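Fucolectin-related protein (Streptococcus pneumoniae, PDB 2WMF) probably hydrolyses host blood group antigen glycans as a family 98 glycoside hydrolase, an endo-beta-galactosidase family. Local coordinates at residues 117-122 with 131-136; 125-130 with 160-165; 211-216 with 362-367; 350-355 with 372-377; 456-461 with 477-482. One frame throughout, in Å; residues are numbered along the deposited sequence.

From the N terminus, interactions 1 and 2 come first, on the eight-stranded barrel. Interaction 1 closes the short loop between strand 115-121 and helix 130-139. Interaction 2 starts inside that loop and ends on the next barrel helix, 159-172, so the two cross and touch, Ile119 meeting Thr127 and Val128. Interaction 3 spans the longest separation, joining the end of barrel strand 207-212 to residues 362-367. Interaction 4 opens within that span and closes beyond it on strand 376-377, so it crosses interaction 3, with Tyr366 touching Ile373. Interaction 5 follows in series, closing the stretch that contains strand 467-472 and packing the two sheets of the C-terminal beta-sandwich face to face.

Interaction 1 (117-122 with 131-136)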
# COMPACT_ATOMS: atom_id res chain seq x y z
N LEU A 117 13.74 8.69 10.05
CA LEU A 117 14.50 7.72 10.83
C LEU A 117 13.55 6.73 11.50
O LEU A 117 12.57 7.14 12.09
CB LEU A 117 15.30 8.38 11.95
CG LEU A 117 16.25 9.53 11.62
CD1 LEU A 117 16.93 9.99 12.92
CD2 LEU A 117 17.22 9.07 10.55
N VAL A 118 13.85 5.44 11.39
CA VAL A 118 13.14 4.41 12.17
C VAL A 118 13.77 4.41 13.56
O VAL A 118 14.94 4.03 13.71
CB VAL A 118 13.25 3.01 11.56
CG1 VAL A 118 12.50 2.01 12.44
CG2 VAL A 118 12.75 2.98 10.07
N ILE A 119 13.02 4.88 14.55
CA ILE A 119 13.50 4.96 15.94
C ILE A 119 12.81 4.03 16.92
O ILE A 119 13.24 3.94 18.07
CB ILE A 119 13.51 6.41 16.49
CG1 ILE A 119 12.08 6.93 16.73
CG2 ILE A 119 14.32 7.35 15.49
CD1 ILE A 119 12.06 8.24 17.48
N MET A 120 11.74 3.36 16.48
CA MET A 120 11.02 2.40 17.30
C MET A 120 10.67 1.17 16.47
O MET A 120 10.28 1.30 15.32
CB MET A 120 9.70 2.99 17.83
CG MET A 120 9.81 4.07 18.93
SD MET A 120 8.21 4.67 19.45
CE MET A 120 7.67 3.35 20.55
N SER A 121 10.88 -0.02 17.06
CA SER A 121 10.48 -1.27 16.43
C SER A 121 10.53 -2.45 17.41
O SER A 121 11.30 -2.43 18.38
CB SER A 121 11.38 -1.59 15.24
OG SER A 121 10.84 -2.66 14.47
N ALA A 122 9.66 -3.41 17.16
CA ALA A 122 9.69 -4.73 17.79
C ALA A 122 9.80 -4.64 19.33
O ALA A 122 10.61 -5.35 19.95
CB ALA A 122 10.82 -5.58 17.18
N GLU A 131 14.51 14.22 23.84
CA GLU A 131 15.42 15.36 23.82
C GLU A 131 16.49 15.26 22.68
O GLU A 131 16.83 16.27 22.03
CB GLU A 131 16.08 15.46 25.19
CG GLU A 131 15.10 15.73 26.37
CD GLU A 131 14.23 14.53 26.87
OE1 GLU A 131 14.47 13.34 26.53
OE2 GLU A 131 13.26 14.82 27.64
N TRP A 132 17.02 14.05 22.45
CA TRP A 132 17.96 13.80 21.37
C TRP A 132 17.32 14.02 20.01
O TRP A 132 17.89 14.64 19.12
CB TRP A 132 18.58 12.40 21.46
CG TRP A 132 19.52 12.04 20.35
CD1 TRP A 132 20.88 12.20 20.33
CD2 TRP A 132 19.18 11.46 19.07
NE1 TRP A 132 21.39 11.75 19.14
CE2 TRP A 132 20.38 11.30 18.34
CE3 TRP A 132 17.97 11.05 18.49
CZ2 TRP A 132 20.40 10.78 17.05
CZ3 TRP A 132 18.00 10.55 17.22
CH2 TRP A 132 19.20 10.39 16.51
N LEU A 133 16.11 13.52 19.84
CA LEU A 133 15.40 13.74 18.57
C LEU A 133 15.14 15.24 18.32
O LEU A 133 15.30 15.74 17.19
CB LEU A 133 14.08 12.98 18.58
CG LEU A 133 13.21 13.10 17.33
CD1 LEU A 133 13.96 12.58 16.11
CD2 LEU A 133 11.84 12.40 17.52
N ASP A 134 14.71 15.94 19.38
CA ASP A 134 14.46 17.39 19.35
C ASP A 134 15.72 18.12 18.79
O ASP A 134 15.63 18.93 17.87
CB ASP A 134 14.08 17.86 20.76
CG ASP A 134 13.68 19.34 20.83
OD1 ASP A 134 14.49 20.19 20.41
OD2 ASP A 134 12.54 19.60 21.25
N GLU A 135 16.89 17.74 19.31
CA GLU A 135 18.19 18.28 18.86
C GLU A 135 18.43 18.00 17.39
O GLU A 135 18.90 18.86 16.67
CB GLU A 135 19.34 17.69 19.70
CG GLU A 135 19.34 18.21 21.12
CD GLU A 135 20.30 17.44 22.04
OE1 GLU A 135 20.91 16.41 21.62
OE2 GLU A 135 20.44 17.87 23.22
N GLN A 136 18.08 16.80 16.94
CA GLN A 136 18.28 16.48 15.55
C GLN A 136 17.37 17.30 14.63
O GLN A 136 17.82 17.75 13.58
CB GLN A 136 18.17 14.97 15.27
CG GLN A 136 18.98 14.04 16.18
CD GLN A 136 20.37 14.61 16.54
OE1 GLN A 136 21.16 14.97 15.65
NE2 GLN A 136 20.64 14.72 17.84
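Strand residue Ile119 and helix residue Leu133 mark the nearest backbone approach, 9.4 Å from CA to CA, a gap bridged by apolar side chains with no hydrogen bond across it. Ile119 and Leu133 extend toward each other and cross at about a right angle, methyl to methyl, with Ile119 CD1 4.2 Å from Leu133 CD2. The leucine reaches this place because its CG lies anti to the backbone N (chi1 180°). Two residues earlier on the strand, on the same face, Leu117 CD1 comes to the edge of the Trp132 indole, near the ring plane and 4.3 Å from CH2. The ring is backed on one face by Gln136, whose NE2 sits 3.3 Å above its plane, offset toward the rim. That amide turns back to its own helix and donates to Trp132 O at 3.0 Å, while Gln136 N binds the same oxygen from the opposite face of the carbonyl plane. Tyr101 meets the indole, and Tyr166 of the following helix touches both Ile119 and Leu133. Such a layer of aliphatic and aromatic groups between strand 115-121 and helix 130-139 is the buried seam of a beta-alpha-beta unit in a TIM barrel, completed by strand 143-149.

Interaction 2 (125-130 with 160-165)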
# COMPACT_ATOMS: atom_id res chain seq x y z
N ARG A 125 11.81 -0.74 24.41
CA ARG A 125 11.40 0.24 25.41
C ARG A 125 12.48 1.33 25.58
O ARG A 125 12.14 2.45 25.96
CB ARG A 125 11.20 -0.46 26.76
CG ARG A 125 10.04 -1.48 26.79
CD ARG A 125 10.15 -2.39 27.99
NE ARG A 125 9.17 -3.46 28.03
CZ ARG A 125 9.23 -4.56 27.29
NH1 ARG A 125 10.24 -4.75 26.44
NH2 ARG A 125 8.29 -5.50 27.41
N ASN A 126 13.73 0.99 25.32
CA ASN A 126 14.85 1.94 25.58
C ASN A 126 15.39 2.50 24.27
O ASN A 126 16.52 2.21 23.84
CB ASN A 126 15.94 1.23 26.42
CG ASN A 126 15.43 0.85 27.80
OD1 ASN A 126 15.55 -0.30 28.22
ND2 ASN A 126 14.82 1.80 28.50
N THR A 127 14.54 3.33 23.65
CA THR A 127 14.82 3.97 22.36
C THR A 127 15.41 5.35 22.62
O THR A 127 15.47 5.78 23.79
CB THR A 127 13.53 4.05 21.53
OG1 THR A 127 12.45 4.57 22.34
CG2 THR A 127 13.18 2.63 21.00
N VAL A 128 15.83 6.04 21.57
CA VAL A 128 16.55 7.32 21.73
C VAL A 128 15.68 8.32 22.47
O VAL A 128 14.44 8.35 22.33
CB VAL A 128 17.08 7.91 20.37
CG1 VAL A 128 18.19 7.02 19.81
CG2 VAL A 128 15.96 8.10 19.37
N PRO A 129 16.32 9.13 23.33
CA PRO A 129 15.52 10.10 24.09
C PRO A 129 14.79 11.13 23.23
O PRO A 129 15.32 11.56 22.23
CB PRO A 129 16.59 10.82 24.94
CG PRO A 129 17.73 9.87 25.04
CD PRO A 129 17.75 9.18 23.71
N PRO A 130 13.58 11.52 23.63
CA PRO A 130 12.93 12.61 22.89
C PRO A 130 13.77 13.90 22.79
O PRO A 130 13.74 14.58 21.76
CB PRO A 130 11.64 12.87 23.69
CG PRO A 130 11.35 11.57 24.38
CD PRO A 130 12.70 10.96 24.67
N ALA A 160 2.76 2.83 23.22
CA ALA A 160 1.81 3.92 22.92
C ALA A 160 2.26 5.24 23.60
O ALA A 160 2.33 6.29 22.94
CB ALA A 160 0.40 3.56 23.29
N PRO A 161 2.54 5.21 24.92
CA PRO A 161 3.04 6.47 25.54
C PRO A 161 4.35 7.01 24.96
O PRO A 161 4.52 8.26 24.78
CB PRO A 161 3.18 6.08 27.03
CG PRO A 161 2.48 4.87 27.19
CD PRO A 161 2.37 4.14 25.91
N HIS A 162 5.26 6.13 24.61
CA HIS A 162 6.53 6.58 24.03
C HIS A 162 6.25 7.22 22.67
O HIS A 162 6.87 8.20 22.30
CB HIS A 162 7.56 5.48 23.91
CG HIS A 162 8.14 5.04 25.21
ND1 HIS A 162 9.11 4.07 25.30
CD2 HIS A 162 7.87 5.44 26.47
CE1 HIS A 162 9.42 3.88 26.59
NE2 HIS A 162 8.69 4.71 27.31
N SER A 163 5.37 6.60 21.89
CA SER A 163 4.98 7.13 20.58
C SER A 163 4.36 8.52 20.71
O SER A 163 4.67 9.44 19.93
CB SER A 163 4.04 6.13 19.85
OG SER A 163 4.71 4.92 19.50
N ALA A 164 3.52 8.68 21.73
CA ALA A 164 2.87 9.97 22.03
C ALA A 164 3.92 11.06 22.30
O ALA A 164 3.78 12.20 21.82
CB ALA A 164 1.89 9.81 23.22
N LYS A 165 4.97 10.71 23.03
CA LYS A 165 6.01 11.71 23.34
C LYS A 165 6.76 12.09 22.07
O LYS A 165 7.04 13.27 21.83
CB LYS A 165 6.98 11.20 24.39
CG LYS A 165 8.01 12.24 24.79
CD LYS A 165 7.44 13.41 25.65
CE LYS A 165 8.24 14.66 25.43
NZ LYS A 165 7.86 15.17 24.06
O HOH W 1 10.19 3.03 23.07
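His162 carries its CG anti to the carbonyl carbon (chi1 -72°), which swings the imidazole off its helix toward Arg125 and Thr127. Lys165, one turn further on, instead has CG anti to the backbone N (chi1 -177°) and lays the start of its chain against Pro130. At the imidazole, Arg125 O approaches the ring edge near its plane and lies 3.1 Å from His162 CE1. The neighbouring ND1 is not hydrogen-bonded to this carbonyl, because the angle is poor. His162 ND1 is bonded instead to a water, 2.7 Å away at the ring edge and in plane, which links it to Thr127 OG1, 2.8 Å from the water. The same hydroxyl is hydrogen-bonded to Tyr166 OH, which also bonds Val128 O, so the loop is pinned to helix 159-172 at several points. The second half of the contact is apolar and tight. Pro130 and Lys165 cross at about a right angle, and Pro130 CG presses to 3.4 Å from Lys165 CG, closer than usual van der Waals contact. Lys165 then bends at chi2 and chi4, its NZ forming a long, weak ion pair with Glu168. No direct hydrogen bond spans the segments. Their polar link is thus water-mediated, probably helped by the polarised CE1-H facing the Arg125 carbonyl, in a contact at the protein surface.

Interaction 3 (211-216 with 362-367); sequences TKNTPI and TMPLYN
Ile216 and Thr362 bring their backbones together, CA to CA 4.1 Å, just beyond the C-terminal end of strand 207-212 in the TIM barrel, the end where active sites of this fold lie. Each offers its CA-H to the other's carbonyl: Ile216 CA is 3.3 Å from Thr362 O, and Thr362 CA 3.3 Å from Ile216 O. No conventional hydrogen bond crosses; these CA-H...O contacts, bent to about 130° at the hydrogen, are the polar component. Ile216 closes a type I beta turn begun at Asn213, with a weak bond from Ile216 N to Asn213 O.

Within the turn, Asn213 has CG between its backbone N and carbonyl carbon (chi1 64°). The Asn213 and Pro364 side chains cross at about a right angle, Asn213 ND2 lying 3.6 Å from Pro364 CB. Both ends of that buried amide are engaged elsewhere, ND2 with Glu278 and OD1 with Lys246, so the proline packs on a group whose rotation is already fixed. Lys246 also touches Ile216 and Pro364. Thr362 turns its OG1 to Asp360 and Lys250, and presents carbon to the turn: its CB is 3.2 Å and its CG2 3.3 Å from Ile216 O.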
# COMPACT_ATOMS: atom_id res chain seq x y z
N THR A 211 -0.89 0.57 7.86
CA THR A 211 -0.95 -0.85 8.00
C THR A 211 0.44 -1.49 7.77
O THR A 211 1.38 -0.86 7.31
CB THR A 211 -1.98 -1.46 6.97
OG1 THR A 211 -1.42 -1.35 5.65
CG2 THR A 211 -3.35 -0.73 7.03
N LYS A 212 0.53 -2.77 8.06
CA LYS A 212 1.72 -3.58 7.74
C LYS A 212 1.33 -5.06 7.71
O LYS A 212 1.41 -5.77 8.73
CB LYS A 212 2.84 -3.35 8.74
CG LYS A 212 4.16 -4.10 8.37
CD LYS A 212 5.33 -3.81 9.31
CE LYS A 212 6.64 -4.32 8.66
NZ LYS A 212 6.77 -5.80 8.83
N ASN A 213 0.95 -5.52 6.52
CA ASN A 213 0.23 -6.80 6.37
C ASN A 213 1.07 -8.09 6.31
O ASN A 213 0.57 -9.16 5.94
CB ASN A 213 -0.80 -6.70 5.25
CG ASN A 213 -0.22 -6.48 3.90
OD1 ASN A 213 1.01 -6.48 3.71
ND2 ASN A 213 -1.12 -6.26 2.91
N THR A 214 2.29 -7.99 6.79
CA THR A 214 3.20 -9.11 7.01
C THR A 214 2.59 -10.36 7.70
O THR A 214 2.88 -11.48 7.23
CB THR A 214 4.40 -8.63 7.89
OG1 THR A 214 4.85 -7.33 7.46
CG2 THR A 214 5.58 -9.63 7.85
N PRO A 215 1.87 -10.17 8.82
CA PRO A 215 1.47 -11.35 9.60
C PRO A 215 0.27 -12.12 9.07
O PRO A 215 -0.24 -13.02 9.76
CB PRO A 215 1.17 -10.77 10.99
CG PRO A 215 0.58 -9.40 10.66
CD PRO A 215 1.42 -8.93 9.50
N ILE A 216 -0.18 -11.79 7.85
CA ILE A 216 -1.17 -12.59 7.13
C ILE A 216 -2.39 -12.91 7.96
O ILE A 216 -2.85 -14.06 8.06
CB ILE A 216 -0.55 -13.85 6.42
CG1 ILE A 216 0.16 -14.81 7.37
CG2 ILE A 216 0.38 -13.43 5.31
CD1 ILE A 216 0.42 -16.16 6.71
N THR A 362 -6.25 -13.21 5.39
CA THR A 362 -4.82 -13.48 5.43
C THR A 362 -4.09 -12.78 4.29
O THR A 362 -2.87 -12.63 4.35
CB THR A 362 -4.44 -14.99 5.45
OG1 THR A 362 -4.57 -15.54 4.15
CG2 THR A 362 -5.24 -15.75 6.50
N MET A 363 -4.84 -12.36 3.27
CA MET A 363 -4.28 -11.74 2.09
C MET A 363 -5.03 -10.45 1.73
O MET A 363 -6.15 -10.23 2.18
CB MET A 363 -4.35 -12.73 0.92
CG MET A 363 -3.43 -13.93 1.15
SD MET A 363 -1.70 -13.48 0.96
CE MET A 363 -1.58 -13.43 -0.87
N PRO A 364 -4.36 -9.58 1.00
CA PRO A 364 -4.87 -8.20 0.92
C PRO A 364 -5.94 -7.94 -0.12
O PRO A 364 -6.63 -6.91 -0.03
CB PRO A 364 -3.59 -7.40 0.55
CG PRO A 364 -2.75 -8.38 -0.20
CD PRO A 364 -3.00 -9.68 0.47
N LEU A 365 -6.07 -8.80 -1.14
CA LEU A 365 -6.95 -8.42 -2.25
C LEU A 365 -8.42 -8.52 -1.82
O LEU A 365 -8.81 -9.42 -1.11
CB LEU A 365 -6.69 -9.25 -3.52
CG LEU A 365 -5.25 -9.30 -4.02
CD1 LEU A 365 -5.10 -10.20 -5.28
CD2 LEU A 365 -4.70 -7.86 -4.25
N TYR A 366 -9.22 -7.54 -2.28
CA TYR A 366 -10.66 -7.57 -2.02
C TYR A 366 -11.41 -8.24 -3.19
O TYR A 366 -11.04 -8.07 -4.34
CB TYR A 366 -11.19 -6.15 -1.85
CG TYR A 366 -10.70 -5.52 -0.56
CD1 TYR A 366 -10.82 -6.22 0.65
CD2 TYR A 366 -10.04 -4.28 -0.55
CE1 TYR A 366 -10.38 -5.65 1.84
CE2 TYR A 366 -9.60 -3.71 0.66
CZ TYR A 366 -9.78 -4.40 1.85
OH TYR A 366 -9.36 -3.84 3.06
N ASN A 367 -12.50 -8.95 -2.91
CA ASN A 367 -13.25 -9.58 -4.01
C ASN A 367 -14.22 -8.61 -4.68
O ASN A 367 -14.52 -8.72 -5.85
CB ASN A 367 -14.04 -10.74 -3.48
CG ASN A 367 -13.16 -11.77 -2.82
OD1 ASN A 367 -12.67 -12.72 -3.50
ND2 ASN A 367 -12.93 -11.62 -1.55

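Interaction 4 (350-355 with 372-377)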
# COMPACT_ATOMS: atom_id res chain seq x y z
N ASN A 350 -14.74 -12.47 13.78
CA ASN A 350 -13.80 -12.95 12.76
C ASN A 350 -14.36 -13.54 11.43
O ASN A 350 -13.61 -13.57 10.43
CB ASN A 350 -13.00 -14.13 13.38
CG ASN A 350 -12.04 -13.71 14.52
OD1 ASN A 350 -12.02 -12.56 14.96
ND2 ASN A 350 -11.23 -14.69 15.01
N GLY A 351 -15.66 -13.78 11.26
CA GLY A 351 -16.26 -13.59 9.91
C GLY A 351 -16.93 -12.40 9.29
O GLY A 351 -17.69 -12.57 8.32
N PHE A 352 -16.67 -11.21 9.81
CA PHE A 352 -17.44 -10.07 9.39
C PHE A 352 -17.38 -9.85 7.87
O PHE A 352 -18.38 -9.48 7.28
CB PHE A 352 -17.00 -8.79 10.12
CG PHE A 352 -17.84 -7.58 9.79
CD1 PHE A 352 -19.13 -7.41 10.36
CD2 PHE A 352 -17.39 -6.64 8.90
CE1 PHE A 352 -19.89 -6.29 10.03
CE2 PHE A 352 -18.14 -5.54 8.57
CZ PHE A 352 -19.39 -5.34 9.14
N TYR A 353 -16.18 -9.97 7.27
CA TYR A 353 -16.03 -9.56 5.89
C TYR A 353 -16.45 -10.65 4.88
O TYR A 353 -16.59 -10.39 3.67
CB TYR A 353 -14.60 -9.09 5.64
CG TYR A 353 -14.27 -7.88 6.49
CD1 TYR A 353 -14.61 -6.60 6.06
CD2 TYR A 353 -13.66 -8.00 7.73
CE1 TYR A 353 -14.33 -5.48 6.82
CE2 TYR A 353 -13.39 -6.88 8.52
CZ TYR A 353 -13.75 -5.63 8.07
OH TYR A 353 -13.45 -4.54 8.84
N GLN A 354 -16.69 -11.85 5.38
CA GLN A 354 -17.21 -12.96 4.52
C GLN A 354 -18.58 -12.59 3.95
O GLN A 354 -19.42 -11.97 4.63
CB GLN A 354 -17.34 -14.21 5.36
CG GLN A 354 -16.05 -14.70 5.92
CD GLN A 354 -15.27 -15.54 4.95
OE1 GLN A 354 -15.77 -15.92 3.88
NE2 GLN A 354 -14.03 -15.86 5.32
N GLY A 355 -18.81 -12.93 2.70
CA GLY A 355 -20.04 -12.50 2.04
C GLY A 355 -20.17 -11.08 1.62
O GLY A 355 -21.07 -10.74 0.87
N HIS A 372 -16.86 -0.31 -0.72
CA HIS A 372 -15.57 0.32 -0.47
C HIS A 372 -14.90 -0.41 0.70
O HIS A 372 -15.23 -1.55 0.96
CB HIS A 372 -15.75 1.82 -0.18
CG HIS A 372 -16.68 2.50 -1.14
ND1 HIS A 372 -16.30 2.83 -2.42
CD2 HIS A 372 -17.98 2.88 -1.02
CE1 HIS A 372 -17.33 3.35 -3.07
NE2 HIS A 372 -18.36 3.42 -2.23
N ILE A 373 -13.97 0.25 1.37
CA ILE A 373 -13.56 -0.17 2.74
C ILE A 373 -14.67 0.33 3.70
O ILE A 373 -14.96 1.54 3.77
CB ILE A 373 -12.20 0.42 3.16
CG1 ILE A 373 -11.07 -0.27 2.38
CG2 ILE A 373 -11.98 0.27 4.66
CD1 ILE A 373 -9.74 0.52 2.40
N LEU A 374 -15.32 -0.59 4.41
CA LEU A 374 -16.33 -0.22 5.42
C LEU A 374 -15.57 0.32 6.67
O LEU A 374 -14.74 -0.39 7.25
CB LEU A 374 -17.18 -1.43 5.79
CG LEU A 374 -18.36 -1.74 4.90
CD1 LEU A 374 -18.95 -3.12 5.20
CD2 LEU A 374 -19.45 -0.64 5.12
N PRO A 375 -15.76 1.59 7.04
CA PRO A 375 -15.04 2.10 8.22
C PRO A 375 -15.44 1.41 9.53
O PRO A 375 -16.65 1.14 9.77
CB PRO A 375 -15.45 3.59 8.25
CG PRO A 375 -15.90 3.91 6.85
CD PRO A 375 -16.60 2.65 6.43
N VAL A 376 -14.43 1.11 10.34
CA VAL A 376 -14.62 0.72 11.71
C VAL A 376 -14.20 1.89 12.57
O VAL A 376 -13.08 2.41 12.41
CB VAL A 376 -13.83 -0.57 12.09
CG1 VAL A 376 -13.78 -0.74 13.63
CG2 VAL A 376 -14.47 -1.77 11.47
N ILE A 377 -15.12 2.34 13.42
CA ILE A 377 -14.85 3.46 14.31
C ILE A 377 -14.53 2.91 15.72
O ILE A 377 -15.24 2.08 16.27
CB ILE A 377 -16.05 4.44 14.38
CG1 ILE A 377 -16.54 4.84 12.96
CG2 ILE A 377 -15.65 5.72 15.21
CD1 ILE A 377 -15.45 5.50 12.08
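Phe352 and Tyr353, the two central residues of a type I beta turn, pack on Leu374 and Val376 where the chain enters an outer strand of a small three-stranded parallel sheet. The turn runs from Gly351 to Gln354 and is closed by Gln354 N donating to Gly351 O at 3.2 Å. The two rings leave the turn together, the edge of Phe352 directed at the face of Tyr353. Phe352 CD2 stands 3.7 Å above the plane of the Tyr353 ring, over its centre, while Tyr353 CE1 lies at the edge of the phenylalanine in its plane, which sets the rings nearly perpendicular to one another. Phe352 reaches the other segment through CE2, 4.2 Å from Leu374 CD1. Tyr353 reaches it with the far end of its ring, OH lying 4.0 Å from Val376 CG2. The tyrosine takes this course with CG anti to its carbonyl carbon (chi1 -62°). Its hydroxyl is hydrogen-bonded to Ser224 OG, and the same serine bonds Leu374 O and the backbone of Val376. Tyr357 adds a second tie, its ring edge-to-face with Tyr353 and its OH bonded to Leu374 N. Barrel helix 219-231 supplies Ser224 and also touches Tyr353 through Ala220. The whole is a buried aromatic-aliphatic cluster at the junction of a beta turn, an outer strand of a parallel sheet, and a TIM-barrel helix.

Interaction 5 (456-461 with 477-482)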
# COMPACT_ATOMS: atom_id res chain seq x y z
N LYS A 456 -22.41 2.61 -23.30
CA LYS A 456 -23.41 2.14 -22.36
C LYS A 456 -22.79 1.28 -21.26
O LYS A 456 -23.11 1.45 -20.06
CB LYS A 456 -24.49 1.34 -23.06
CG LYS A 456 -25.66 1.06 -22.18
CD LYS A 456 -26.74 0.41 -22.97
CE LYS A 456 -28.06 0.40 -22.20
NZ LYS A 456 -27.88 0.25 -20.73
N SER A 457 -21.95 0.32 -21.66
CA SER A 457 -21.27 -0.49 -20.69
C SER A 457 -19.90 -0.86 -21.21
O SER A 457 -19.59 -0.73 -22.38
CB SER A 457 -22.07 -1.73 -20.33
OG SER A 457 -22.12 -2.61 -21.42
N LEU A 458 -19.03 -1.24 -20.27
CA LEU A 458 -17.65 -1.60 -20.59
C LEU A 458 -17.37 -2.91 -19.87
O LEU A 458 -17.59 -3.03 -18.67
CB LEU A 458 -16.71 -0.47 -20.15
CG LEU A 458 -15.22 -0.60 -20.43
CD1 LEU A 458 -14.58 0.78 -20.44
CD2 LEU A 458 -14.52 -1.46 -19.38
N SER A 459 -16.97 -3.91 -20.62
CA SER A 459 -16.54 -5.16 -20.01
C SER A 459 -15.03 -5.41 -20.10
O SER A 459 -14.36 -4.97 -21.03
CB SER A 459 -17.27 -6.29 -20.75
OG SER A 459 -18.67 -6.18 -20.51
N LEU A 460 -14.52 -6.20 -19.15
CA LEU A 460 -13.12 -6.60 -19.13
C LEU A 460 -12.99 -8.08 -18.78
O LEU A 460 -13.72 -8.59 -17.88
CB LEU A 460 -12.29 -5.79 -18.09
CG LEU A 460 -12.02 -4.33 -18.45
CD1 LEU A 460 -11.64 -3.54 -17.19
CD2 LEU A 460 -10.84 -4.34 -19.42
N ASP A 461 -12.07 -8.74 -19.48
CA ASP A 461 -11.60 -10.08 -19.16
C ASP A 461 -10.16 -9.90 -18.75
O ASP A 461 -9.34 -9.38 -19.53
CB ASP A 461 -11.78 -11.04 -20.34
CG ASP A 461 -11.41 -12.48 -20.01
OD1 ASP A 461 -11.36 -12.86 -18.85
OD2 ASP A 461 -11.18 -13.24 -20.99
N LEU A 477 -13.16 8.55 -22.68
CA LEU A 477 -12.77 7.61 -21.63
C LEU A 477 -11.24 7.51 -21.59
O LEU A 477 -10.61 7.36 -22.66
CB LEU A 477 -13.37 6.25 -21.92
CG LEU A 477 -14.88 6.09 -21.96
CD1 LEU A 477 -15.17 4.62 -22.33
CD2 LEU A 477 -15.57 6.56 -20.69
N HIS A 478 -10.66 7.55 -20.39
CA HIS A 478 -9.24 7.24 -20.28
C HIS A 478 -9.09 5.94 -19.58
O HIS A 478 -9.67 5.76 -18.51
CB HIS A 478 -8.41 8.30 -19.56
CG HIS A 478 -6.97 7.92 -19.52
ND1 HIS A 478 -6.07 8.22 -20.53
CD2 HIS A 478 -6.31 7.08 -18.68
CE1 HIS A 478 -4.90 7.66 -20.26
NE2 HIS A 478 -5.01 6.97 -19.13
N ILE A 479 -8.33 5.02 -20.18
CA ILE A 479 -8.22 3.66 -19.65
C ILE A 479 -6.74 3.36 -19.39
O ILE A 479 -5.89 3.53 -20.27
CB ILE A 479 -8.85 2.62 -20.63
CG1 ILE A 479 -10.39 2.89 -20.78
CG2 ILE A 479 -8.62 1.19 -20.12
CD1 ILE A 479 -10.91 2.75 -22.12
N LEU A 480 -6.46 2.91 -18.17
CA LEU A 480 -5.16 2.42 -17.76
C LEU A 480 -5.26 0.91 -17.46
O LEU A 480 -6.17 0.48 -16.74
CB LEU A 480 -4.68 3.17 -16.49
CG LEU A 480 -3.42 2.70 -15.79
CD1 LEU A 480 -2.22 2.87 -16.73
CD2 LEU A 480 -3.19 3.46 -14.50
N LEU A 481 -4.38 0.13 -18.11
CA LEU A 481 -4.23 -1.31 -17.85
C LEU A 481 -2.82 -1.55 -17.37
O LEU A 481 -1.84 -0.98 -17.92
CB LEU A 481 -4.48 -2.14 -19.12
CG LEU A 481 -5.75 -1.93 -19.94
CD1 LEU A 481 -5.72 -2.81 -21.27
CD2 LEU A 481 -7.02 -2.13 -19.09
N ASN A 482 -2.67 -2.42 -16.37
CA ASN A 482 -1.32 -2.84 -16.08
C ASN A 482 -1.34 -4.26 -15.53
O ASN A 482 -2.07 -4.55 -14.56
CB ASN A 482 -0.63 -1.86 -15.10
CG ASN A 482 0.89 -1.99 -15.10
OD1 ASN A 482 1.41 -3.12 -15.10
ND2 ASN A 482 1.63 -0.85 -15.03
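Leu458 and Leu477 face each other across the interior of a beta-sandwich, one from each of its two antiparallel sheets. Strands 457-461 and 477-482 run almost in the same direction, 8° apart, with their axes 11.6 Å from each other, so that side chains alone span the space. Leu458 points inward from CB. CB and CG make no close approach to the facing strand, and the contact is left to one methyl, CD1. The nearly extended chain, with CG anti to the backbone N (chi1 -177°), carries the branched end into the interior. CD2 stays with its own strand, 3.9 Å from Leu460 CG. CD1 crosses to the other sheet and reaches two partners there, Leu477 CD1 at 4.3 Å and Ile479 CD1 at 4.5 Å, so that it serves two successive inward-pointing residues of the facing strand. Around it, Leu533 and Leu535 of strand 529-536 touch Leu458 from within its own sheet. Val470, on strand 467-472 of the facing sheet, touches it as well, and Met450 lies against both Leu458 and Leu477. The polar residues Ser457 and Ser459 alternate with these leucines along the strand, the usual two-residue repeat of a strand with one face in a hydrophobic core. At the start of the strand a classic beta bulge places Lys456 and Ser457 together opposite Ser536. Farther along, Leu460 repeats the pattern with a single methyl pair, its CD2 4.4 Å from Leu481 CD2.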